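PDB 1UZ5: 402AA LONG hypothetical molybdopterin biosynthesis MOEA protein from Pyrococcus horikoshii, which probably catalyses insertion of molybdenum from molybdate into adenylyl-molybdopterin, releasing AMP, in molybdenum cofactor biosynthesis. Local coordinates for residues A105-P108 / G109-A113; I115-D119 / V120-N124; A165-A169 / V170-K174. One frame throughout, in Å; residues are numbered along the deposited sequence.

Overall arrangement
All three contacts are local, joining residues close along the chain. Contacts 1 and 2 adjoin in sequence, with centres about 17 Å apart; they bracket strand 113-116 in the distal part of the MoeA N-terminal region, and both rest side chains on strand 58-61. Contact 1, partly buried, combines a hydrogen-bonded turn and its water with packing of leucine, proline and alanine, whereas contact 2 lies at the surface and relies on one close aliphatic pair and an arginine beside a ring. Contact 3 is nearer the chain's centre, about 26 Å from contact 1 and 38 Å from contact 2 between centres; it ends helix 161-169 with backbone bonds and, like contact 1, is partly buried.

Contact 1. Residues A105-P108 / G109-A113; sequences AMLP and GNADA
Pro108 and Ala111 meet across a type II beta turn, a local contact in the loop that leads from strand 97-101 to strand 113-116. The turn is closed by Ala111 N, which donates to Pro108 O at 3.2 Å with an N-H...O angle of 157°; the donor is tilted 33° from the carbonyl plane. Asn110 takes the positive phi usual at the third position of a type II turn, and its side chain turns outward, where ND2 bonds to the carbonyl of Leu93. A water lies 2.7 Å from Pro108 O and 2.8 Å from Ala111 O, within bonding distance of both carbonyls, though it may not donate to both at once. Apolar contacts back these polar ones. The methyl of Ala111 packs on CG and CD of the proline ring, with CB 4.0 Å from Pro108 CD, and also approaches Leu107 CB at 4.1 Å. Leu107 swings its CG anti to the carbonyl carbon (chi1 -84°), which carries one branch alongside the outgoing backbone, CD2 lying 3.8 Å from Ala111 O. Beyond the turn, Asp112 and Ala113 both face Val61 in a classic beta bulge, and Asp112 OD1 accepts from the amide of Ala63. The turn thus packs against inner strands of the mixed sheet: Pro108 and Ala111 lie on Ala60 of strand 58-61, and Pro108 also reaches Val83 of strand 75-83, before the chain enters the outermost strand 113-116.

Contact 2. Residues I115-D119 / V120-N124; sequences IQFED and VERVN
Ile115 and Val120 press together where the chain turns between strands 113-116 and 120-123, with Ile115 CG2 only 3.5 Å from Val120 CG1, tighter than usual for two carbons. Ile115 presents this methyl because CG2 stands anti to the backbone N while CG1 lies beside that N, anti to the carbonyl carbon (chi1 -58°). The second branch of Val120, CG2, comes to 3.6 Å of Phe117 O. Further out, Arg122 meets the phenylalanine ring at its rim: NH1 lies near the ring plane, 3.7 Å from Phe117 CZ, and Arg122 CD is 3.8 Å from Phe117 CE1. Ring and guanidinium planes stand 57° apart, and each meets the other at its edge. What positions these side chains is a short 3-10 segment, 117-118, spanned by the bond from Asp119 N to Gln116 O at 3.0 Å. Tyr59 of strand 58-61 is touched by the side chains of Phe117, Val120 and Arg122, and Ile115 leans on Ile129 of strand 126-129. With an alanine in place of Phe117 the ring edge is gone, and the Arg122 guanidinium would probably be freer to turn. Arg122 CD packs on the ring while the charged NH1 sits at its edge, not over its face, so no cation-pi interaction is made; the contact probably rests mainly on van der Waals packing, amid polar surface side chains.

Contact 3. Residues A165-A169 / V170-K174; sequences ALLSA and VGINK
Leu167 O is gripped by two backbone amides that reach it from opposite faces of its carbonyl plane. Ile172 N donates at 3.0 Å to Leu167 O, tilted 30° from that plane, while Val170 N stands above it at 3.2 Å from the same oxygen. Val170 N also makes a weak bond to Leu166 O, a trace of the helical pattern as it gives out. One residue on, Gly171 N donates to Ser168 O at 2.9 Å with an N-H...O angle of 161°. Side chains follow this backbone lacing. Val170 sets its CG2 methyl between the backbone N and the carbonyl carbon (chi1 -62°), which brings it to 3.1 Å of Leu167 O, and Ile172 CB lies 3.3 Å from that oxygen. Leu167 and Ile172 then meet at their ends, CD2 of the leucine 3.5 Å from CD1 of the isoleucine. Both lean on Ile42 of strand 42-43, while Val170 reaches Leu152 of strand 151-153. Gly171 has a positive phi, and a beta carbon at these backbone angles would probably collide with the carbonyl oxygen of Val170. Together, the Ile172-to-Leu167 and Gly171-to-Ser168 bonds, with the apolar pair spanning them, form a Schellman motif with Gly171 as its C-prime residue, ending helix 161-169 and turning the chain toward strand 174-178.

Contact 1. Residues A105-P108 / G109-A113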
ATOM      1  N   ALA A 105      11.919 -32.252 -10.654  1.00 20.93           N
ATOM      2  CA  ALA A 105      10.978 -33.157 -11.312  1.00 19.40           C
ATOM      3  C   ALA A 105      10.042 -33.873 -10.332  1.00 19.22           C
ATOM      4  O   ALA A 105      10.355 -34.023  -9.148  1.00 22.30           O
ATOM      5  CB  ALA A 105      11.750 -34.164 -12.154  1.00 19.35           C
ATOM      6  N   MET A 106       8.895 -34.314 -10.841  1.00 15.23           N
ATOM      7  CA  MET A 106       7.888 -34.998 -10.034  1.00 16.19           C
ATOM      8  C   MET A 106       8.218 -36.474  -9.782  1.00 24.29           C
ATOM      9  O   MET A 106       8.557 -37.205 -10.706  1.00 18.82           O
ATOM     10  CB  MET A 106       6.535 -34.903 -10.730  1.00 17.51           C
ATOM     11  CG  MET A 106       5.380 -35.506  -9.961  1.00 16.38           C
ATOM     12  SD  MET A 106       3.810 -35.125 -10.759  1.00 25.11           S
ATOM     13  CE  MET A 106       2.712 -36.395 -10.036  1.00 25.60           C
ATOM     14  N   LEU A 107       8.104 -36.920  -8.535  1.00 19.88           N
ATOM     15  CA  LEU A 107       8.395 -38.322  -8.242  1.00 20.37           C
ATOM     16  C   LEU A 107       7.367 -39.246  -8.860  1.00 16.36           C
ATOM     17  O   LEU A 107       6.175 -38.951  -8.869  1.00 23.28           O
ATOM     18  CB  LEU A 107       8.429 -38.580  -6.730  1.00 15.07           C
ATOM     19  CG  LEU A 107       9.733 -38.282  -5.977  1.00 30.40           C
ATOM     20  CD1 LEU A 107      10.135 -36.822  -6.128  1.00 25.84           C
ATOM     21  CD2 LEU A 107       9.536 -38.635  -4.509  1.00 32.56           C
ATOM     22  N   PRO A 108       7.818 -40.394  -9.379  1.00 21.18           N
ATOM     23  CA  PRO A 108       6.888 -41.349  -9.986  1.00 14.31           C
ATOM     24  C   PRO A 108       6.074 -42.021  -8.874  1.00 17.50           C
ATOM     25  O   PRO A 108       6.393 -41.875  -7.688  1.00 18.07           O
ATOM     26  CB  PRO A 108       7.818 -42.315 -10.714  1.00 20.81           C
ATOM     27  CG  PRO A 108       9.037 -42.330  -9.838  1.00 22.40           C
ATOM     28  CD  PRO A 108       9.211 -40.877  -9.439  1.00 18.21           C
ATOM     29  N   GLY A 109       5.023 -42.740  -9.252  1.00 14.93           N
ATOM     30  CA  GLY A 109       4.185 -43.403  -8.264  1.00 26.12           C
ATOM     31  C   GLY A 109       4.957 -44.289  -7.296  1.00 20.63           C
ATOM     32  O   GLY A 109       5.932 -44.936  -7.679  1.00 20.93           O
ATOM     33  N   ASN A 110       4.514 -44.300  -6.041  1.00 21.76           N
ATOM     34  CA  ASN A 110       5.118 -45.088  -4.956  1.00 26.33           C
ATOM     35  C   ASN A 110       6.477 -44.611  -4.457  1.00 25.87           C
ATOM     36  O   ASN A 110       6.950 -45.084  -3.423  1.00 30.79           O
ATOM     37  CB  ASN A 110       5.231 -46.576  -5.335  1.00 22.22           C
ATOM     38  CG  ASN A 110       3.885 -47.208  -5.604  1.00 24.13           C
ATOM     39  OD1 ASN A 110       2.889 -46.832  -4.999  1.00 26.70           O
ATOM     40  ND2 ASN A 110       3.849 -48.179  -6.510  1.00 28.01           N
ATOM     41  N   ALA A 111       7.122 -43.694  -5.169  1.00 23.21           N
ATOM     42  CA  ALA A 111       8.420 -43.212  -4.700  1.00 21.06           C
ATOM     43  C   ALA A 111       8.202 -42.236  -3.550  1.00 26.98           C
ATOM     44  O   ALA A 111       7.238 -41.475  -3.559  1.00 21.15           O
ATOM     45  CB  ALA A 111       9.181 -42.522  -5.831  1.00 17.91           C
ATOM     46  N   ASP A 112       9.089 -42.255  -2.557  1.00 18.84           N
ATOM     47  CA  ASP A 112       8.955 -41.332  -1.434  1.00 20.72           C
ATOM     48  C   ASP A 112      10.290 -40.750  -0.998  1.00 19.97           C
ATOM     49  O   ASP A 112      10.379 -40.066   0.018  1.00 25.88           O
ATOM     50  CB  ASP A 112       8.257 -42.006  -0.249  1.00 25.54           C
ATOM     51  CG  ASP A 112       9.006 -43.228   0.264  1.00 32.20           C
ATOM     52  OD1 ASP A 112      10.144 -43.471  -0.183  1.00 28.93           O
ATOM     53  OD2 ASP A 112       8.449 -43.939   1.125  1.00 28.40           O
ATOM     54  N   ALA A 113      11.331 -41.028  -1.774  1.00 22.71           N
ATOM     55  CA  ALA A 113      12.653 -40.497  -1.486  1.00 21.30           C
ATOM     56  C   ALA A 113      13.489 -40.459  -2.752  1.00 17.33           C
ATOM     57  O   ALA A 113      13.228 -41.196  -3.702  1.00 21.91           O
ATOM     58  CB  ALA A 113      13.356 -41.351  -0.428  1.00 24.72           C
TER
HETATM   59  O   HOH W   1       5.308 -40.749  -5.506  1.00 48.15           O

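Contact 2. Residues I115-D119 / V120-N124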
ATOM      1  N   ILE A 115      17.609 -40.467  -3.802  1.00 23.25           N
ATOM      2  CA  ILE A 115      18.984 -40.605  -3.332  1.00 23.58           C
ATOM      3  C   ILE A 115      19.899 -39.900  -4.324  1.00 26.15           C
ATOM      4  O   ILE A 115      19.886 -40.219  -5.511  1.00 29.87           O
ATOM      5  CB  ILE A 115      19.384 -42.091  -3.233  1.00 28.39           C
ATOM      6  CG1 ILE A 115      18.415 -42.821  -2.294  1.00 20.82           C
ATOM      7  CG2 ILE A 115      20.822 -42.212  -2.742  1.00 31.25           C
ATOM      8  CD1 ILE A 115      18.684 -44.322  -2.142  1.00 31.74           C
ATOM      9  N   GLN A 116      20.669 -38.930  -3.839  1.00 24.62           N
ATOM     10  CA  GLN A 116      21.583 -38.167  -4.683  1.00 31.74           C
ATOM     11  C   GLN A 116      22.354 -39.067  -5.626  1.00 28.88           C
ATOM     12  O   GLN A 116      22.716 -40.188  -5.278  1.00 29.73           O
ATOM     13  CB  GLN A 116      22.589 -37.385  -3.842  1.00 35.87           C
ATOM     14  CG  GLN A 116      21.992 -36.363  -2.910  1.00 53.79           C
ATOM     15  CD  GLN A 116      23.059 -35.660  -2.095  1.00 58.34           C
ATOM     16  OE1 GLN A 116      23.896 -34.943  -2.639  1.00 61.66           O
ATOM     17  NE2 GLN A 116      23.042 -35.875  -0.782  1.00 61.96           N
ATOM     18  N   PHE A 117      22.611 -38.550  -6.820  1.00 27.42           N
ATOM     19  CA  PHE A 117      23.329 -39.279  -7.852  1.00 33.09           C
ATOM     20  C   PHE A 117      24.650 -39.853  -7.333  1.00 37.18           C
ATOM     21  O   PHE A 117      24.973 -41.013  -7.574  1.00 33.35           O
ATOM     22  CB  PHE A 117      23.601 -38.334  -9.027  1.00 32.79           C
ATOM     23  CG  PHE A 117      24.116 -39.023 -10.258  1.00 50.98           C
ATOM     24  CD1 PHE A 117      23.306 -39.903 -10.969  1.00 50.49           C
ATOM     25  CD2 PHE A 117      25.412 -38.796 -10.706  1.00 46.96           C
ATOM     26  CE1 PHE A 117      23.777 -40.550 -12.112  1.00 48.71           C
ATOM     27  CE2 PHE A 117      25.895 -39.438 -11.848  1.00 53.29           C
ATOM     28  CZ  PHE A 117      25.074 -40.317 -12.551  1.00 42.64           C
ATOM     29  N   GLU A 118      25.399 -39.032  -6.607  1.00 36.86           N
ATOM     30  CA  GLU A 118      26.701 -39.425  -6.082  1.00 45.70           C
ATOM     31  C   GLU A 118      26.689 -40.457  -4.957  1.00 44.82           C
ATOM     32  O   GLU A 118      27.731 -41.029  -4.647  1.00 43.53           O
ATOM     33  CB  GLU A 118      27.467 -38.188  -5.601  1.00 43.62           C
ATOM     34  CG  GLU A 118      27.383 -36.979  -6.529  1.00 67.23           C
ATOM     35  CD  GLU A 118      25.985 -36.373  -6.583  1.00 80.70           C
ATOM     36  OE1 GLU A 118      25.439 -36.028  -5.510  1.00 75.00           O
ATOM     37  OE2 GLU A 118      25.434 -36.240  -7.697  1.00 90.55           O
ATOM     38  N   ASP A 119      25.535 -40.704  -4.343  1.00 40.27           N
ATOM     39  CA  ASP A 119      25.483 -41.663  -3.245  1.00 34.27           C
ATOM     40  C   ASP A 119      25.122 -43.091  -3.632  1.00 40.65           C
ATOM     41  O   ASP A 119      24.788 -43.905  -2.773  1.00 48.46           O
ATOM     42  CB  ASP A 119      24.533 -41.179  -2.146  1.00 37.88           C
ATOM     43  CG  ASP A 119      25.004 -39.893  -1.494  1.00 48.47           C
ATOM     44  OD1 ASP A 119      26.215 -39.783  -1.215  1.00 57.07           O
ATOM     45  OD2 ASP A 119      24.168 -38.997  -1.251  1.00 53.72           O
ATOM     46  N   VAL A 120      25.184 -43.403  -4.920  1.00 36.32           N
ATOM     47  CA  VAL A 120      24.883 -44.756  -5.368  1.00 31.54           C
ATOM     48  C   VAL A 120      25.893 -45.126  -6.435  1.00 35.02           C
ATOM     49  O   VAL A 120      26.579 -44.256  -6.971  1.00 35.56           O
ATOM     50  CB  VAL A 120      23.462 -44.873  -5.984  1.00 40.23           C
ATOM     51  CG1 VAL A 120      22.440 -44.207  -5.077  1.00 34.25           C
ATOM     52  CG2 VAL A 120      23.442 -44.258  -7.378  1.00 27.56           C
ATOM     53  N   GLU A 121      25.989 -46.414  -6.738  1.00 35.58           N
ATOM     54  CA  GLU A 121      26.904 -46.886  -7.768  1.00 43.99           C
ATOM     55  C   GLU A 121      26.082 -47.518  -8.888  1.00 37.98           C
ATOM     56  O   GLU A 121      25.265 -48.406  -8.643  1.00 39.06           O
ATOM     57  CB  GLU A 121      27.892 -47.907  -7.186  1.00 49.84           C
ATOM     58  CG  GLU A 121      28.773 -48.583  -8.234  1.00 63.25           C
ATOM     59  CD  GLU A 121      29.930 -49.357  -7.627  1.00 70.70           C
ATOM     60  OE1 GLU A 121      30.833 -48.716  -7.051  1.00 76.26           O
ATOM     61  OE2 GLU A 121      29.936 -50.603  -7.724  1.00 67.77           O
ATOM     62  N   ARG A 122      26.298 -47.053 -10.114  1.00 40.19           N
ATOM     63  CA  ARG A 122      25.565 -47.566 -11.266  1.00 45.18           C
ATOM     64  C   ARG A 122      26.202 -48.809 -11.874  1.00 47.90           C
ATOM     65  O   ARG A 122      27.393 -48.816 -12.170  1.00 53.48           O
ATOM     66  CB  ARG A 122      25.462 -46.479 -12.335  1.00 51.37           C
ATOM     67  CG  ARG A 122      24.664 -45.260 -11.911  1.00 56.35           C
ATOM     68  CD  ARG A 122      24.790 -44.167 -12.948  1.00 59.81           C
ATOM     69  NE  ARG A 122      24.396 -44.635 -14.271  1.00 68.62           N
ATOM     70  CZ  ARG A 122      24.561 -43.935 -15.389  1.00 76.51           C
ATOM     71  NH1 ARG A 122      25.116 -42.731 -15.343  1.00 77.65           N
ATOM     72  NH2 ARG A 122      24.171 -44.438 -16.553  1.00 77.88           N
ATOM     73  N   VAL A 123      25.398 -49.854 -12.067  1.00 53.91           N
ATOM     74  CA  VAL A 123      25.872 -51.109 -12.651  1.00 59.07           C
ATOM     75  C   VAL A 123      24.784 -51.800 -13.477  1.00 64.31           C
ATOM     76  O   VAL A 123      23.676 -52.024 -12.996  1.00 72.48           O
ATOM     77  CB  VAL A 123      26.352 -52.102 -11.557  1.00 54.49           C
ATOM     78  CG1 VAL A 123      27.395 -51.444 -10.676  1.00 54.78           C
ATOM     79  CG2 VAL A 123      25.177 -52.574 -10.714  1.00 59.90           C
ATOM     80  N   ASN A 124      25.107 -52.128 -14.725  1.00 68.47           N
ATOM     81  CA  ASN A 124      24.179 -52.809 -15.632  1.00 66.14           C
ATOM     82  C   ASN A 124      22.714 -52.368 -15.533  1.00 60.58           C
ATOM     83  O   ASN A 124      21.825 -53.199 -15.327  1.00 58.57           O
ATOM     84  CB  ASN A 124      24.250 -54.326 -15.410  1.00 75.36           C
ATOM     85  CG  ASN A 124      25.625 -54.899 -15.698  1.00 77.19           C
ATOM     86  OD1 ASN A 124      26.592 -54.619 -14.987  1.00 80.66           O
ATOM     87  ND2 ASN A 124      25.720 -55.707 -16.747  1.00 81.05           N
TER

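Contact 3. Residues A165-A169 / V170-K174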
ATOM      1  N   ALA A 165       3.991 -11.169  -8.346  1.00 18.66           N
ATOM      2  CA  ALA A 165       4.737 -12.372  -8.705  1.00 25.06           C
ATOM      3  C   ALA A 165       4.173 -13.557  -7.917  1.00 23.24           C
ATOM      4  O   ALA A 165       4.016 -14.651  -8.455  1.00 24.41           O
ATOM      5  CB  ALA A 165       6.210 -12.183  -8.395  1.00 17.25           C
ATOM      6  N   LEU A 166       3.864 -13.319  -6.643  1.00 24.40           N
ATOM      7  CA  LEU A 166       3.301 -14.346  -5.771  1.00 25.72           C
ATOM      8  C   LEU A 166       1.977 -14.852  -6.325  1.00 31.11           C
ATOM      9  O   LEU A 166       1.754 -16.061  -6.400  1.00 27.04           O
ATOM     10  CB  LEU A 166       3.077 -13.793  -4.359  1.00 22.82           C
ATOM     11  CG  LEU A 166       2.434 -14.738  -3.338  1.00 29.01           C
ATOM     12  CD1 LEU A 166       3.254 -16.028  -3.218  1.00 20.22           C
ATOM     13  CD2 LEU A 166       2.343 -14.031  -1.993  1.00 27.15           C
ATOM     14  N   LEU A 167       1.098 -13.927  -6.708  1.00 23.94           N
ATOM     15  CA  LEU A 167      -0.192 -14.318  -7.256  1.00 23.97           C
ATOM     16  C   LEU A 167       0.024 -15.108  -8.537  1.00 27.68           C
ATOM     17  O   LEU A 167      -0.651 -16.107  -8.775  1.00 24.61           O
ATOM     18  CB  LEU A 167      -1.072 -13.087  -7.509  1.00 23.13           C
ATOM     19  CG  LEU A 167      -1.514 -12.379  -6.219  1.00 27.97           C
ATOM     20  CD1 LEU A 167      -2.275 -11.100  -6.552  1.00 27.08           C
ATOM     21  CD2 LEU A 167      -2.385 -13.317  -5.390  1.00 23.75           C
ATOM     22  N   SER A 168       0.971 -14.669  -9.359  1.00 20.84           N
ATOM     23  CA  SER A 168       1.270 -15.377 -10.597  1.00 24.80           C
ATOM     24  C   SER A 168       1.750 -16.796 -10.268  1.00 24.02           C
ATOM     25  O   SER A 168       1.353 -17.762 -10.909  1.00 20.57           O
ATOM     26  CB  SER A 168       2.368 -14.650 -11.375  1.00 23.08           C
ATOM     27  OG  SER A 168       2.772 -15.403 -12.512  1.00 30.63           O
ATOM     28  N   ALA A 169       2.610 -16.894  -9.260  1.00 21.61           N
ATOM     29  CA  ALA A 169       3.181 -18.167  -8.828  1.00 25.21           C
ATOM     30  C   ALA A 169       2.127 -19.214  -8.461  1.00 28.88           C
ATOM     31  O   ALA A 169       2.391 -20.412  -8.535  1.00 25.83           O
ATOM     32  CB  ALA A 169       4.122 -17.933  -7.654  1.00 22.82           C
ATOM     33  N   VAL A 170       0.935 -18.775  -8.068  1.00 23.44           N
ATOM     34  CA  VAL A 170      -0.111 -19.722  -7.717  1.00 19.96           C
ATOM     35  C   VAL A 170      -1.199 -19.834  -8.787  1.00 26.43           C
ATOM     36  O   VAL A 170      -2.275 -20.364  -8.528  1.00 23.16           O
ATOM     37  CB  VAL A 170      -0.738 -19.390  -6.348  1.00 20.80           C
ATOM     38  CG1 VAL A 170       0.325 -19.495  -5.266  1.00 19.75           C
ATOM     39  CG2 VAL A 170      -1.353 -17.993  -6.363  1.00 23.20           C
ATOM     40  N   GLY A 171      -0.909 -19.337  -9.988  1.00 20.66           N
ATOM     41  CA  GLY A 171      -1.865 -19.437 -11.085  1.00 29.01           C
ATOM     42  C   GLY A 171      -2.952 -18.379 -11.190  1.00 32.92           C
ATOM     43  O   GLY A 171      -3.828 -18.469 -12.050  1.00 24.54           O
ATOM     44  N   ILE A 172      -2.901 -17.376 -10.325  1.00 27.78           N
ATOM     45  CA  ILE A 172      -3.897 -16.306 -10.344  1.00 22.96           C
ATOM     46  C   ILE A 172      -3.571 -15.312 -11.464  1.00 26.23           C
ATOM     47  O   ILE A 172      -2.472 -14.756 -11.510  1.00 26.46           O
ATOM     48  CB  ILE A 172      -3.925 -15.581  -8.970  1.00 24.84           C
ATOM     49  CG1 ILE A 172      -4.528 -16.516  -7.916  1.00 17.31           C
ATOM     50  CG2 ILE A 172      -4.739 -14.284  -9.055  1.00 20.99           C
ATOM     51  CD1 ILE A 172      -4.384 -16.028  -6.501  1.00 23.25           C
ATOM     52  N   ASN A 173      -4.514 -15.093 -12.375  1.00 28.46           N
ATOM     53  CA  ASN A 173      -4.268 -14.148 -13.461  1.00 29.96           C
ATOM     54  C   ASN A 173      -5.259 -12.970 -13.460  1.00 27.60           C
ATOM     55  O   ASN A 173      -5.224 -12.118 -14.346  1.00 33.45           O
ATOM     56  CB  ASN A 173      -4.289 -14.876 -14.808  1.00 31.47           C
ATOM     57  CG  ASN A 173      -5.678 -15.267 -15.235  1.00 36.52           C
ATOM     58  OD1 ASN A 173      -6.506 -15.653 -14.414  1.00 53.98           O
ATOM     59  ND2 ASN A 173      -5.938 -15.185 -16.533  1.00 46.50           N
ATOM     60  N   LYS A 174      -6.140 -12.942 -12.463  1.00 32.02           N
ATOM     61  CA  LYS A 174      -7.119 -11.865 -12.300  1.00 32.57           C
ATOM     62  C   LYS A 174      -7.227 -11.559 -10.818  1.00 34.26           C
ATOM     63  O   LYS A 174      -7.352 -12.470 -10.001  1.00 24.86           O
ATOM     64  CB  LYS A 174      -8.496 -12.269 -12.824  1.00 35.57           C
ATOM     65  CG  LYS A 174      -8.580 -12.405 -14.331  1.00 46.23           C
ATOM     66  CD  LYS A 174     -10.029 -12.494 -14.787  1.00 58.65           C
ATOM     67  CE  LYS A 174     -10.765 -13.638 -14.100  1.00 70.16           C
ATOM     68  NZ  LYS A 174     -12.203 -13.685 -14.484  1.00 81.28           N
TER